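Aldo-keto reductase AKR2E4 (Bombyx mori, PDB 3WCZ) catalyses NADP-dependent carbonyl reduction, with high 3-dehydroecdysone reductase activity and no use of NADH, and may take part in regulating molting. Local coordinates at residues N179-N184 and E190-H195; H195-G200 and R252-I257. One frame throughout, in Å; residues are numbered along the deposited sequence.

Interaction 1 (N179-N184 and E190-H195); sequences NQIEVN and EPLVAH. With NAP (NADP nicotinamide-adenine-dinucleotide phosphate), chain B.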
loop_
_atom_site.group_PDB
_atom_site.type_symbol
_atom_site.label_atom_id
_atom_site.label_comp_id
_atom_site.label_asym_id
_atom_site.label_seq_id
_atom_site.Cartn_x
_atom_site.Cartn_y
_atom_site.Cartn_z
ATOM N N ASN A 179 -0.770 6.719 6.119
ATOM C CA ASN A 179 0.029 5.692 6.766
ATOM C C ASN A 179 -0.357 4.382 6.106
ATOM O O ASN A 179 -1.532 3.972 6.186
ATOM C CB ASN A 179 -0.186 5.683 8.293
ATOM C CG ASN A 179 0.767 4.735 9.039
ATOM O OD1 ASN A 179 1.816 4.357 8.529
ATOM N ND2 ASN A 179 0.430 4.436 10.290
ATOM N N GLN A 180 0.610 3.736 5.445
ATOM C CA GLN A 180 0.354 2.463 4.791
ATOM C C GLN A 180 0.767 1.326 5.717
ATOM O O GLN A 180 1.947 1.200 6.084
ATOM C CB GLN A 180 1.097 2.392 3.445
ATOM C CG GLN A 180 0.951 1.041 2.752
ATOM C CD GLN A 180 1.561 0.877 1.371
ATOM O OE1 GLN A 180 2.195 -0.160 1.108
ATOM N NE2 GLN A 180 1.386 1.842 0.489
ATOM N N ILE A 181 -0.217 0.538 6.135
ATOM C CA ILE A 181 -0.005 -0.487 7.158
ATOM C C ILE A 181 -0.762 -1.763 6.765
ATOM O O ILE A 181 -1.631 -1.750 5.874
ATOM C CB ILE A 181 -0.457 0.009 8.563
ATOM C CG1 ILE A 181 -1.903 0.462 8.524
ATOM C CG2 ILE A 181 0.465 1.127 9.014
ATOM C CD1 ILE A 181 -2.504 0.771 9.913
ATOM N N GLU A 182 -0.432 -2.862 7.425
ATOM C CA GLU A 182 -1.078 -4.139 7.146
ATOM C C GLU A 182 -2.472 -4.192 7.730
ATOM O O GLU A 182 -2.623 -4.060 8.940
ATOM C CB GLU A 182 -0.245 -5.281 7.725
ATOM C CG GLU A 182 -0.826 -6.606 7.345
ATOM C CD GLU A 182 -0.063 -7.801 7.846
ATOM O OE1 GLU A 182 1.161 -7.748 8.033
ATOM O OE2 GLU A 182 -0.704 -8.856 8.006
ATOM N N VAL A 183 -3.485 -4.406 6.891
ATOM C CA VAL A 183 -4.847 -4.576 7.379
ATOM C C VAL A 183 -5.528 -5.692 6.614
ATOM O O VAL A 183 -5.598 -5.670 5.374
ATOM C CB VAL A 183 -5.710 -3.284 7.322
ATOM C CG1 VAL A 183 -6.960 -3.476 8.160
ATOM C CG2 VAL A 183 -4.925 -2.075 7.795
ATOM N N ASN A 184 -6.029 -6.671 7.371
ATOM C CA ASN A 184 -6.690 -7.846 6.817
ATOM C C ASN A 184 -7.402 -8.531 7.998
ATOM O O ASN A 184 -7.325 -8.046 9.127
ATOM C CB ASN A 184 -5.676 -8.755 6.102
ATOM C CG ASN A 184 -4.502 -9.103 6.982
ATOM O OD1 ASN A 184 -4.691 -9.542 8.129
ATOM N ND2 ASN A 184 -3.290 -8.859 6.493
ATOM N N GLU A 190 -7.347 -2.130 14.511
ATOM C CA GLU A 190 -8.449 -1.210 14.715
ATOM C C GLU A 190 -8.042 0.077 15.441
ATOM O O GLU A 190 -8.384 1.171 14.999
ATOM C CB GLU A 190 -9.645 -1.922 15.354
ATOM C CG GLU A 190 -10.258 -2.939 14.354
ATOM C CD GLU A 190 -11.062 -4.062 15.008
ATOM O OE1 GLU A 190 -12.015 -3.729 15.697
ATOM O OE2 GLU A 190 -10.741 -5.269 14.857
ATOM N N PRO A 191 -7.306 -0.026 16.550
ATOM C CA PRO A 191 -6.926 1.218 17.222
ATOM C C PRO A 191 -6.017 2.109 16.373
ATOM O O PRO A 191 -6.206 3.311 16.380
ATOM C CB PRO A 191 -6.249 0.725 18.507
ATOM C CG PRO A 191 -6.897 -0.623 18.766
ATOM C CD PRO A 191 -7.078 -1.199 17.405
ATOM N N LEU A 192 -5.065 1.537 15.641
ATOM C CA LEU A 192 -4.161 2.374 14.864
ATOM C C LEU A 192 -4.898 3.036 13.716
ATOM O O LEU A 192 -4.665 4.204 13.430
ATOM C CB LEU A 192 -2.969 1.562 14.340
ATOM C CG LEU A 192 -1.939 2.365 13.522
ATOM C CD1 LEU A 192 -1.440 3.595 14.257
ATOM C CD2 LEU A 192 -0.763 1.485 13.112
ATOM N N VAL A 193 -5.783 2.305 13.056
ATOM C CA VAL A 193 -6.593 2.911 12.003
ATOM C C VAL A 193 -7.415 4.076 12.552
ATOM O O VAL A 193 -7.445 5.171 11.979
ATOM C CB VAL A 193 -7.481 1.876 11.311
ATOM C CG1 VAL A 193 -8.519 2.542 10.457
ATOM C CG2 VAL A 193 -6.634 0.941 10.489
ATOM N N ALA A 194 -8.078 3.851 13.676
ATOM C CA ALA A 194 -8.882 4.907 14.290
ATOM C C ALA A 194 -8.017 6.118 14.644
ATOM O O ALA A 194 -8.413 7.266 14.441
ATOM C CB ALA A 194 -9.608 4.383 15.516
ATOM N N HIS A 195 -6.829 5.874 15.189
ATOM C CA HIS A 195 -5.920 6.960 15.551
ATOM C C HIS A 195 -5.565 7.781 14.319
ATOM O O HIS A 195 -5.645 9.014 14.316
ATOM C CB HIS A 195 -4.689 6.324 16.186
ATOM C CG HIS A 195 -3.663 7.293 16.672
ATOM N ND1 HIS A 195 -3.886 8.162 17.720
ATOM C CD2 HIS A 195 -2.388 7.488 16.283
ATOM C CE1 HIS A 195 -2.784 8.859 17.941
ATOM N NE2 HIS A 195 -1.863 8.465 17.084
HETATM P PA NAP B . -1.988 -9.564 -1.295
HETATM O O1A NAP B . -2.531 -8.579 -2.245
HETATM O O2A NAP B . -2.298 -9.560 0.121
HETATM O O5B NAP B . -2.117 -11.035 -1.798
HETATM C C5B NAP B . -1.735 -11.397 -3.091
HETATM C C4B NAP B . -2.027 -12.849 -3.441
HETATM O O4B NAP B . -3.449 -13.030 -3.582
HETATM C C3B NAP B . -1.395 -13.370 -4.674
HETATM O O3B NAP B . -1.024 -14.703 -4.416
HETATM C C2B NAP B . -2.461 -13.274 -5.656
HETATM O O2B NAP B . -2.333 -14.166 -6.745
HETATM C C1B NAP B . -3.702 -13.570 -4.857
HETATM N N9A NAP B . -4.935 -12.964 -5.312
HETATM C C8A NAP B . -5.069 -11.703 -5.772
HETATM N N7A NAP B . -6.332 -11.404 -5.996
HETATM C C5A NAP B . -7.075 -12.512 -5.682
HETATM C C6A NAP B . -8.444 -12.795 -5.716
HETATM N N6A NAP B . -9.421 -11.900 -6.160
HETATM N N1A NAP B . -8.813 -14.026 -5.320
HETATM C C2A NAP B . -7.915 -14.916 -4.899
HETATM N N3A NAP B . -6.594 -14.676 -4.841
HETATM C C4A NAP B . -6.178 -13.460 -5.224
HETATM O O3 NAP B . -0.378 -9.461 -1.448
HETATM P PN NAP B . 0.842 -8.628 -0.853
HETATM O O1N NAP B . 1.810 -8.524 -1.973
HETATM O O2N NAP B . 1.264 -9.278 0.418
HETATM O O5D NAP B . 0.283 -7.191 -0.465
HETATM C C5D NAP B . -0.248 -6.345 -1.429
HETATM C C4D NAP B . 0.608 -5.121 -1.781
HETATM O O4D NAP B . 0.759 -4.261 -0.667
HETATM C C3D NAP B . 2.017 -5.430 -2.174
HETATM O O3D NAP B . 2.112 -6.026 -3.452
HETATM C C2D NAP B . 2.648 -4.136 -2.037
HETATM O O2D NAP B . 2.284 -3.287 -3.089
HETATM C C1D NAP B . 2.060 -3.664 -0.725
HETATM N N1N NAP B . 2.772 -3.979 0.519
HETATM C C2N NAP B . 3.419 -3.009 1.190
HETATM C C3N NAP B . 4.070 -3.301 2.362
HETATM C C7N NAP B . 4.716 -2.167 3.065
HETATM O O7N NAP B . 4.366 -0.976 2.887
HETATM N N7N NAP B . 5.609 -2.493 4.022
HETATM C C4N NAP B . 4.143 -4.620 2.848
HETATM C C5N NAP B . 3.453 -5.623 2.154
HETATM C C6N NAP B . 2.782 -5.252 0.996
HETATM P P2B NAP B . -2.339 -13.672 -8.269
HETATM O O1X NAP B . -2.090 -14.971 -9.060
HETATM O O2X NAP B . -3.672 -13.137 -8.566
HETATM O O3X NAP B . -1.223 -12.670 -8.420
#
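Apolar packing carries the contact, and its centre is Ile181. The tip of its longer branch, CD1, comes 3.7 Å from CD2 of Leu192 and 4.2 Å from CG2 of Val193, so one methyl rests on two consecutive residues of the helix. The Ile181 and Leu192 side chains run at a slant to one another. Torsions explain the reach: CG1 of Ile181 lies between the backbone N and the carbonyl carbon (chi1 56°), a sterically tight choice, and an extended chi2 then carries CD1 out to the helix. Val183, two residues on, adds a looser touch, CG2 to Val193 CG2 at 4.4 Å. No hydrogen bond spans the two segments.

These residues join strand 178-182 of the TIM barrel to helix 190-198 outside it, the first half of the beta-alpha-beta unit completed by strand 202-206. Strand and helix segments run nearly antiparallel (168°) with axes 10.4 Å apart, and Ile181 and Val183 turn their CB atoms toward the helix.

Polar groups serve other partners. The ND2 of Asn179 lies 4.3 Å from CD2 of Leu192, but its hydrogen bond goes to the carbonyl of Phe160. Gln180 belongs to the NADP pocket: OE1 approaches the carboxamide oxygen O7N at 2.9 Å, while NE2 is hydrogen-bonded to Asp53. Within the strand's exit, Asn184 ND2 donates to Glu182 OE2 over 3.0 Å, meeting the carboxylate on its anti side; Glu182 also receives the backbone N-H groups of Val294 and Ile295.

Interaction 2 (H195-G200 and R252-I257); sequences HCQSLG and RGLIPI. With NAP (NADP nicotinamide-adenine-dinucleotide phosphate), chain B.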
loop_
_atom_site.group_PDB
_atom_site.type_symbol
_atom_site.label_atom_id
_atom_site.label_comp_id
_atom_site.label_asym_id
_atom_site.label_seq_id
_atom_site.Cartn_x
_atom_site.Cartn_y
_atom_site.Cartn_z
ATOM N N HIS A 195 -6.829 5.874 15.189
ATOM C CA HIS A 195 -5.920 6.960 15.551
ATOM C C HIS A 195 -5.565 7.781 14.319
ATOM O O HIS A 195 -5.645 9.014 14.316
ATOM C CB HIS A 195 -4.689 6.324 16.186
ATOM C CG HIS A 195 -3.663 7.293 16.672
ATOM N ND1 HIS A 195 -3.886 8.162 17.720
ATOM C CD2 HIS A 195 -2.388 7.488 16.283
ATOM C CE1 HIS A 195 -2.784 8.859 17.941
ATOM N NE2 HIS A 195 -1.863 8.465 17.084
ATOM N N CYS A 196 -5.137 7.111 13.261
ATOM C CA CYS A 196 -4.759 7.832 12.054
ATOM C C CYS A 196 -5.932 8.623 11.499
ATOM O O CYS A 196 -5.795 9.804 11.161
ATOM C CB CYS A 196 -4.207 6.873 11.003
ATOM S SG CYS A 196 -2.595 6.159 11.454
ATOM N N GLN A 197 -7.087 7.988 11.397
ATOM C CA GLN A 197 -8.245 8.665 10.831
ATOM C C GLN A 197 -8.643 9.865 11.665
ATOM O O GLN A 197 -9.013 10.915 11.101
ATOM C CB GLN A 197 -9.385 7.677 10.659
ATOM C CG GLN A 197 -9.092 6.665 9.543
ATOM C CD GLN A 197 -10.173 5.620 9.376
ATOM O OE1 GLN A 197 -10.969 5.372 10.287
ATOM N NE2 GLN A 197 -10.185 4.979 8.203
ATOM N N SER A 198 -8.538 9.747 12.980
ATOM C CA SER A 198 -8.873 10.880 13.845
ATOM C C SER A 198 -7.976 12.087 13.575
ATOM O O SER A 198 -8.380 13.238 13.851
ATOM C CB SER A 198 -8.795 10.517 15.323
ATOM O OG SER A 198 -7.448 10.433 15.788
ATOM N N LEU A 199 -6.759 11.850 13.092
ATOM C CA LEU A 199 -5.793 12.908 12.799
ATOM C C LEU A 199 -5.830 13.368 11.320
ATOM O O LEU A 199 -4.967 14.124 10.891
ATOM C CB LEU A 199 -4.396 12.400 13.139
ATOM C CG LEU A 199 -4.139 12.231 14.635
ATOM C CD1 LEU A 199 -2.893 11.419 14.888
ATOM C CD2 LEU A 199 -4.008 13.584 15.277
ATOM N N GLY A 200 -6.799 12.886 10.558
ATOM C CA GLY A 200 -6.897 13.197 9.143
ATOM C C GLY A 200 -5.853 12.535 8.263
ATOM O O GLY A 200 -5.556 13.027 7.171
ATOM N N ARG A 252 -14.240 0.124 5.936
ATOM C CA ARG A 252 -13.510 0.690 7.061
ATOM C C ARG A 252 -12.812 2.002 6.688
ATOM O O ARG A 252 -12.071 2.551 7.506
ATOM C CB ARG A 252 -12.534 -0.322 7.644
ATOM C CG ARG A 252 -13.252 -1.432 8.411
ATOM C CD ARG A 252 -12.271 -2.367 9.065
ATOM N NE ARG A 252 -11.400 -1.648 9.980
ATOM C CZ ARG A 252 -10.228 -2.082 10.392
ATOM N NH1 ARG A 252 -9.780 -3.252 10.014
ATOM N NH2 ARG A 252 -9.476 -1.320 11.162
ATOM N N GLY A 253 -13.036 2.496 5.472
ATOM C CA GLY A 253 -12.477 3.758 5.010
ATOM C C GLY A 253 -11.043 3.668 4.543
ATOM O O GLY A 253 -10.347 4.686 4.520
ATOM N N LEU A 254 -10.586 2.479 4.186
ATOM C CA LEU A 254 -9.192 2.205 3.838
ATOM C C LEU A 254 -9.029 2.090 2.330
ATOM O O LEU A 254 -10.007 1.906 1.585
ATOM C CB LEU A 254 -8.745 0.905 4.507
ATOM C CG LEU A 254 -9.139 0.766 5.977
ATOM C CD1 LEU A 254 -8.672 -0.565 6.539
ATOM C CD2 LEU A 254 -8.604 1.915 6.795
ATOM N N ILE A 255 -7.776 2.214 1.892
ATOM C CA ILE A 255 -7.367 2.091 0.506
ATOM C C ILE A 255 -6.630 0.761 0.372
ATOM O O ILE A 255 -5.449 0.679 0.700
ATOM C CB ILE A 255 -6.446 3.261 0.119
ATOM C CG1 ILE A 255 -7.203 4.589 0.255
ATOM C CG2 ILE A 255 -5.874 3.061 -1.271
ATOM C CD1 ILE A 255 -6.257 5.820 0.343
ATOM N N PRO A 256 -7.326 -0.311 -0.051
ATOM C CA PRO A 256 -6.637 -1.595 -0.168
ATOM C C PRO A 256 -5.687 -1.639 -1.361
ATOM O O PRO A 256 -5.881 -0.927 -2.358
ATOM C CB PRO A 256 -7.793 -2.583 -0.364
ATOM C CG PRO A 256 -8.848 -1.765 -1.024
ATOM C CD PRO A 256 -8.762 -0.417 -0.394
ATOM N N ILE A 257 -4.643 -2.447 -1.201
ATOM C CA ILE A 257 -3.612 -2.606 -2.213
ATOM C C ILE A 257 -3.537 -4.060 -2.698
ATOM O O ILE A 257 -2.542 -4.759 -2.465
ATOM C CB ILE A 257 -2.217 -2.199 -1.677
ATOM C CG1 ILE A 257 -2.271 -0.913 -0.851
ATOM C CG2 ILE A 257 -1.234 -2.037 -2.834
ATOM C CD1 ILE A 257 -0.954 -0.642 -0.143
HETATM P PA NAP B . -1.988 -9.564 -1.295
HETATM O O1A NAP B . -2.531 -8.579 -2.245
HETATM O O2A NAP B . -2.298 -9.560 0.121
HETATM O O5B NAP B . -2.117 -11.035 -1.798
HETATM C C5B NAP B . -1.735 -11.397 -3.091
HETATM C C4B NAP B . -2.027 -12.849 -3.441
HETATM O O4B NAP B . -3.449 -13.030 -3.582
HETATM C C3B NAP B . -1.395 -13.370 -4.674
HETATM O O3B NAP B . -1.024 -14.703 -4.416
HETATM C C2B NAP B . -2.461 -13.274 -5.656
HETATM O O2B NAP B . -2.333 -14.166 -6.745
HETATM C C1B NAP B . -3.702 -13.570 -4.857
HETATM N N9A NAP B . -4.935 -12.964 -5.312
HETATM C C8A NAP B . -5.069 -11.703 -5.772
HETATM N N7A NAP B . -6.332 -11.404 -5.996
HETATM C C5A NAP B . -7.075 -12.512 -5.682
HETATM C C6A NAP B . -8.444 -12.795 -5.716
HETATM N N6A NAP B . -9.421 -11.900 -6.160
HETATM N N1A NAP B . -8.813 -14.026 -5.320
HETATM C C2A NAP B . -7.915 -14.916 -4.899
HETATM N N3A NAP B . -6.594 -14.676 -4.841
HETATM C C4A NAP B . -6.178 -13.460 -5.224
HETATM O O3 NAP B . -0.378 -9.461 -1.448
HETATM P PN NAP B . 0.842 -8.628 -0.853
HETATM O O1N NAP B . 1.810 -8.524 -1.973
HETATM O O2N NAP B . 1.264 -9.278 0.418
HETATM O O5D NAP B . 0.283 -7.191 -0.465
HETATM C C5D NAP B . -0.248 -6.345 -1.429
HETATM C C4D NAP B . 0.608 -5.121 -1.781
HETATM O O4D NAP B . 0.759 -4.261 -0.667
HETATM C C3D NAP B . 2.017 -5.430 -2.174
HETATM O O3D NAP B . 2.112 -6.026 -3.452
HETATM C C2D NAP B . 2.648 -4.136 -2.037
HETATM O O2D NAP B . 2.284 -3.287 -3.089
HETATM C C1D NAP B . 2.060 -3.664 -0.725
HETATM N N1N NAP B . 2.772 -3.979 0.519
HETATM C C2N NAP B . 3.419 -3.009 1.190
HETATM C C3N NAP B . 4.070 -3.301 2.362
HETATM C C7N NAP B . 4.716 -2.167 3.065
HETATM O O7N NAP B . 4.366 -0.976 2.887
HETATM N N7N NAP B . 5.609 -2.493 4.022
HETATM C C4N NAP B . 4.143 -4.620 2.848
HETATM C C5N NAP B . 3.453 -5.623 2.154
HETATM C C6N NAP B . 2.782 -5.252 0.996
HETATM P P2B NAP B . -2.339 -13.672 -8.269
HETATM O O1X NAP B . -2.090 -14.971 -9.060
HETATM O O2X NAP B . -3.672 -13.137 -8.566
HETATM O O3X NAP B . -1.223 -12.670 -8.420
HETATM O O HOH W 1 -8.374 5.848 5.888
HETATM O O HOH W 2 -12.502 2.988 10.236
#
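A Schellman motif ends the helix before Gly253, and the carbonyls of Arg252 and Gly253 at this turn are where Gln197, from the last turn of helix 190-198, makes contact. Gln197 NE2 donates to Arg252 O at 3.2 Å; the N-H...O angle of 171° shows a nearly straight bond, which lies in the carbonyl plane and close to the amide plane. The glutamine chain is extended beyond CG (chi2 177°), which carries the amide across to the turn.

Two waters widen this single bond into a small network. One accepts from Gln197 NE2 at 3.1 Å and donates to Gly253 O at 2.7 Å; the other donates to Gln197 OE1 and to Arg252 O, so that this carbonyl takes both a direct and a water-borne bond. CD2 of Leu254 also stands 3.7 Å from Gln197 NE2, a methyl beside the amide nitrogen. Gly253 has positive phi (81°), and a CB there would sit tightly against that same NE2. Shortening Gln197 to an alanine would probably deprive Arg252 O of its direct donor and both waters of their amide anchor.

Arg252 turns its guanidinium elsewhere, NH1 bonding Thr188 O and Tyr248 OH. Leu254 packs on Val193 of helix 190-198, Leu249 of helix 241-251 and Val203 of strand 202-206, while strand 255-256 continues inward, pairing with strand 202-206 and leading to Ile257 beside the NADP ribose.

From the N terminus, strand 178-182 comes first, and interaction 1 closes the short five-residue connection between 179-184 and 190-195. The same helix, 190-198, then opens interaction 2, whose loop of 51 residues runs through strand 202-206 and helices 228-237 and 241-251 before 252-257 returns. The contacts therefore follow in series, sharing His195, and neither nests nor crosses the other. The centres of interactions 1 and 2 lie about 7 Å apart. They also meet directly: Val183 CG1 is 3.4 Å from Arg252 NH1, and Gln180 CD is 3.3 Å from Ile257 CD1 at the NADP pocket. Together they tie one outer helix to its preceding barrel strand and to the turn entering the last strand.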